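Local coordinates for polymerase X (Deinococcus radiodurans, PDB 2W9M), which probably catalyses template-directed DNA synthesis as a family X polymerase and carries, besides its polymerase parts, a PHP domain that binds three zinc ions, at residues A[363-368]-A[400-405]; A[424-429]-A[454-459]. All coordinates share one frame; numbering follows the deposited sequence.

Overall arrangement
Interactions 1 and 2 illustrate how a parallel sheet builds a metal site from the ends of its strands. Strands 396-403 and 422-426 are neighbours in that sheet, and the centres of the two contacts lie about 10 Å apart. The backbone joins them where Val402 N meets Val424 O at 2.7 Å. Next to this bond Glu401 OE2 comes within 2.9 Å of Ser426 OG, to which it is hydrogen-bonded. The same carboxylate oxygen shares the zinc ion of chain E with His428 and His456, so one metal belongs to both contacts. Interaction 1 reaches further, touching the zinc ions of chains C and D.

Interaction 1: A[363-368]-A[400-405]; sequences DHSRAA and SEVDIL. With ZN (zinc ion), chain C; ZN (zinc ion), chain D; ZN (zinc ion), chain E.
His364 and Glu401 run alongside each other in the same direction, with ring and carboxylate planes 30° apart; His364 CE1 comes to 3.5 Å from Glu401 OE1. His364 NE2 binds the zinc ion of chain C at 2.1 Å, a site that Asp339 and His518 share. Glu401 bridges two other metals: OE1 holds the zinc of chain D at 2.2 Å and OE2 that of chain E at 2.1 Å. Its CG is anti to the backbone N (chi1 -171°), and the extended chain beyond CG carries the carboxylate out to both metals, where Ser426 of strand 422-426 also hydrogen-bonds OE2. Both ligands stand at the ends of parallel strands of a beta-alpha-beta unit (strand 358-364, helix 376-391, strand 396-403) in the PHP domain. Behind the metals, Glu401 N donates to Asp363 O at 2.9 Å. Just past His364, Ser365 OG accepts a nearly straight bond from Asp403 N, 3.1 Å long, and also bonds to Asp411. An alanine in place of Ser365 would probably leave Asp403 N and Asp411 without this shared partner and loosen the loop from the strand. Beyond it, Ala367 CB packs on Asp403 CB at 4.0 Å.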
# COMPACT_ATOMS: atom_id res chain seq x y z
N ASP A 363 -9.94 13.36 2.42
CA ASP A 363 -10.02 13.43 0.96
C ASP A 363 -9.05 14.47 0.41
O ASP A 363 -8.58 15.33 1.15
CB ASP A 363 -11.46 13.72 0.52
CG ASP A 363 -12.37 12.49 0.65
OD1 ASP A 363 -12.11 11.49 -0.04
OD2 ASP A 363 -13.33 12.53 1.45
N HIS A 364 -8.74 14.39 -0.88
CA HIS A 364 -7.78 15.31 -1.49
C HIS A 364 -8.33 16.72 -1.56
O HIS A 364 -9.52 16.95 -1.34
CB HIS A 364 -7.40 14.87 -2.90
CG HIS A 364 -6.95 13.45 -2.99
ND1 HIS A 364 -5.64 13.07 -2.81
CD2 HIS A 364 -7.64 12.32 -3.25
CE1 HIS A 364 -5.55 11.76 -2.95
NE2 HIS A 364 -6.75 11.28 -3.21
N SER A 365 -7.46 17.66 -1.90
CA SER A 365 -7.82 19.06 -1.98
C SER A 365 -7.73 19.60 -3.40
O SER A 365 -7.18 18.95 -4.28
CB SER A 365 -6.90 19.87 -1.07
OG SER A 365 -5.55 19.50 -1.26
N ARG A 366 -8.30 20.79 -3.61
CA ARG A 366 -8.17 21.56 -4.85
C ARG A 366 -7.20 20.99 -5.88
O ARG A 366 -7.60 20.46 -6.91
CB ARG A 366 -7.72 22.99 -4.52
CG ARG A 366 -8.79 24.06 -4.57
CD ARG A 366 -8.77 24.78 -5.92
NE ARG A 366 -9.85 24.35 -6.80
CZ ARG A 366 -9.89 24.58 -8.11
NH1 ARG A 366 -8.89 25.23 -8.70
NH2 ARG A 366 -10.92 24.16 -8.83
N ALA A 367 -5.91 21.11 -5.58
CA ALA A 367 -4.84 20.85 -6.55
C ALA A 367 -4.92 19.48 -7.22
O ALA A 367 -4.60 19.35 -8.40
CB ALA A 367 -3.48 21.07 -5.92
N ALA A 368 -5.32 18.46 -6.47
CA ALA A 368 -5.46 17.12 -7.03
C ALA A 368 -6.68 17.08 -7.94
O ALA A 368 -7.73 16.56 -7.57
CB ALA A 368 -5.57 16.07 -5.92
N SER A 400 -8.22 16.27 6.10
CA SER A 400 -8.04 16.48 4.67
C SER A 400 -6.62 16.10 4.30
O SER A 400 -5.70 16.27 5.09
CB SER A 400 -8.31 17.94 4.32
OG SER A 400 -7.94 18.22 2.98
N GLU A 401 -6.44 15.56 3.10
CA GLU A 401 -5.09 15.34 2.60
C GLU A 401 -4.69 16.53 1.74
O GLU A 401 -4.96 16.56 0.54
CB GLU A 401 -4.97 14.04 1.80
CG GLU A 401 -3.52 13.71 1.46
CD GLU A 401 -3.37 12.45 0.66
OE1 GLU A 401 -4.40 11.79 0.38
OE2 GLU A 401 -2.21 12.11 0.30
N VAL A 402 -4.04 17.50 2.37
CA VAL A 402 -3.70 18.76 1.73
C VAL A 402 -2.45 18.59 0.86
O VAL A 402 -1.41 18.15 1.33
CB VAL A 402 -3.46 19.85 2.78
CG1 VAL A 402 -3.12 21.18 2.11
CG2 VAL A 402 -4.68 19.99 3.66
N ASP A 403 -2.58 18.95 -0.42
CA ASP A 403 -1.47 18.85 -1.36
C ASP A 403 -0.42 19.89 -1.02
O ASP A 403 -0.75 21.01 -0.64
CB ASP A 403 -1.98 19.04 -2.80
CG ASP A 403 -1.16 18.27 -3.82
OD1 ASP A 403 0.09 18.32 -3.76
OD2 ASP A 403 -1.76 17.62 -4.71
N ILE A 404 0.85 19.51 -1.14
CA ILE A 404 1.95 20.44 -0.93
C ILE A 404 2.34 21.06 -2.27
O ILE A 404 2.85 20.36 -3.16
CB ILE A 404 3.18 19.72 -0.34
CG1 ILE A 404 2.80 19.06 0.99
CG2 ILE A 404 4.33 20.69 -0.15
CD1 ILE A 404 3.87 18.12 1.53
N LEU A 405 2.08 22.35 -2.44
CA LEU A 405 2.42 23.04 -3.68
C LEU A 405 3.93 22.98 -3.89
O LEU A 405 4.68 22.75 -2.94
CB LEU A 405 1.92 24.49 -3.65
CG LEU A 405 0.44 24.64 -3.27
CD1 LEU A 405 0.01 26.10 -3.25
CD2 LEU A 405 -0.45 23.83 -4.19
ZN ZN C . -6.70 9.29 -3.75
ZN ZN D . -4.41 9.57 0.41
ZN ZN E . -1.97 10.49 -1.03

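Interaction 2: A[424-429]-A[454-459]; sequences VVSVHS and LGHATG. With ZN (zinc ion), chain E.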
# COMPACT_ATOMS: atom_id res chain seq x y z
N VAL A 424 -3.43 16.09 7.06
CA VAL A 424 -2.37 15.30 6.44
C VAL A 424 -1.80 16.10 5.28
O VAL A 424 -2.55 16.70 4.51
CB VAL A 424 -2.90 13.94 5.90
CG1 VAL A 424 -1.78 13.16 5.21
CG2 VAL A 424 -3.53 13.12 7.01
N VAL A 425 -0.47 16.13 5.16
CA VAL A 425 0.16 16.77 4.01
C VAL A 425 0.88 15.74 3.14
O VAL A 425 1.44 14.77 3.65
CB VAL A 425 1.15 17.88 4.41
CG1 VAL A 425 0.42 18.94 5.22
CG2 VAL A 425 2.31 17.31 5.19
N SER A 426 0.86 15.96 1.83
CA SER A 426 1.38 14.97 0.90
C SER A 426 1.78 15.60 -0.43
O SER A 426 1.24 16.63 -0.82
CB SER A 426 0.34 13.88 0.63
OG SER A 426 0.02 13.18 1.82
N VAL A 427 2.73 14.96 -1.11
CA VAL A 427 3.11 15.34 -2.46
C VAL A 427 2.33 14.50 -3.47
O VAL A 427 2.28 13.28 -3.36
CB VAL A 427 4.62 15.13 -2.71
CG1 VAL A 427 5.00 15.61 -4.10
CG2 VAL A 427 5.43 15.87 -1.66
N HIS A 428 1.72 15.17 -4.45
CA HIS A 428 0.99 14.49 -5.52
C HIS A 428 1.28 15.14 -6.87
O HIS A 428 0.59 14.90 -7.86
CB HIS A 428 -0.52 14.52 -5.24
CG HIS A 428 -0.97 13.52 -4.22
ND1 HIS A 428 -0.91 12.16 -4.44
CD2 HIS A 428 -1.51 13.68 -2.99
CE1 HIS A 428 -1.38 11.52 -3.38
NE2 HIS A 428 -1.75 12.43 -2.49
N SER A 429 2.32 15.97 -6.90
CA SER A 429 2.70 16.70 -8.09
C SER A 429 4.19 17.03 -8.03
O SER A 429 4.79 17.01 -6.96
CB SER A 429 1.90 18.00 -8.19
OG SER A 429 2.25 18.89 -7.14
N LEU A 454 2.58 13.64 8.07
CA LEU A 454 3.18 13.62 6.73
C LEU A 454 2.80 12.33 5.99
O LEU A 454 3.19 11.24 6.40
CB LEU A 454 4.71 13.73 6.82
CG LEU A 454 5.46 13.42 5.52
CD1 LEU A 454 5.11 14.42 4.42
CD2 LEU A 454 6.95 13.38 5.75
N GLY A 455 2.03 12.46 4.91
CA GLY A 455 1.61 11.30 4.13
C GLY A 455 2.73 10.69 3.29
O GLY A 455 3.63 11.41 2.86
N HIS A 456 2.65 9.38 3.05
CA HIS A 456 3.65 8.62 2.28
C HIS A 456 4.89 9.43 1.87
O HIS A 456 5.02 9.84 0.71
CB HIS A 456 3.00 7.99 1.05
CG HIS A 456 2.06 8.90 0.33
ND1 HIS A 456 2.50 9.93 -0.48
CD2 HIS A 456 0.71 8.96 0.31
CE1 HIS A 456 1.45 10.57 -0.97
NE2 HIS A 456 0.36 10.00 -0.50
N ALA A 457 5.81 9.62 2.81
CA ALA A 457 6.94 10.54 2.64
C ALA A 457 7.60 10.57 1.26
O ALA A 457 7.90 11.65 0.73
CB ALA A 457 8.00 10.28 3.72
N THR A 458 7.83 9.40 0.67
CA THR A 458 8.71 9.28 -0.49
C THR A 458 8.01 9.29 -1.85
O THR A 458 8.64 9.54 -2.87
CB THR A 458 9.58 8.02 -0.35
OG1 THR A 458 10.73 8.34 0.46
CG2 THR A 458 10.04 7.52 -1.70
N GLY A 459 6.71 9.02 -1.86
CA GLY A 459 5.95 9.01 -3.09
C GLY A 459 6.18 7.78 -3.94
O GLY A 459 5.66 7.66 -5.05
ZN ZN E . -1.97 10.49 -1.03
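His456 turns the edge of its ring toward the face of His428, an offset edge-to-face pair with centroids 5.2 Å apart and planes at 72°. The two side chains cross at about a right angle, and their NE2 atoms converge on the zinc ion of chain E: His428 NE2 and His456 NE2 each stand 2.4 Å from the metal. Glu401, from the adjoining strand, supplies the third protein ligand. Two further contacts touch the His456 ring. Val427 O lies near the ring plane at its edge, 3.7 Å from His456 CE1, while Ser426 CB approaches CE1 obliquely. His456 CG sits between its backbone N and carbonyl carbon (chi1 43°), which starts the side chain off toward segment 424-429 and the zinc ion. On the other ring, His428 ND1 is hydrogen-bonded to Gly90 O, a second-shell bond that is likely to limit rotation of the imidazole while NE2 holds the metal.

Behind the ligands the backbones meet in parallel pairing. Gly455 N donates to Val425 O at 2.7 Å. Ser426 OG lies 3.4 Å from Gly455 CA, just where a side chain at Gly455 would begin; a CB there would clash with the hydroxyl, which is hydrogen-bonded to Glu401. On the face of the sheet that carries Val425 and Leu454, Val425 CG2 packs against Leu454 CD1 at 4.1 Å, their side chains also crossing at about a right angle, and Leu454 reaches Leu442 and Val446 of helix 435-446. Past Gly455 the chain folds into a type I turn from His456 to Gly459, closed by a bond from Gly459 N to His456 O. Histidines presented by loops just beyond neighbouring parallel strands, here after 422-426 and 453-454, are characteristic of the trinuclear metal site of PHP domains.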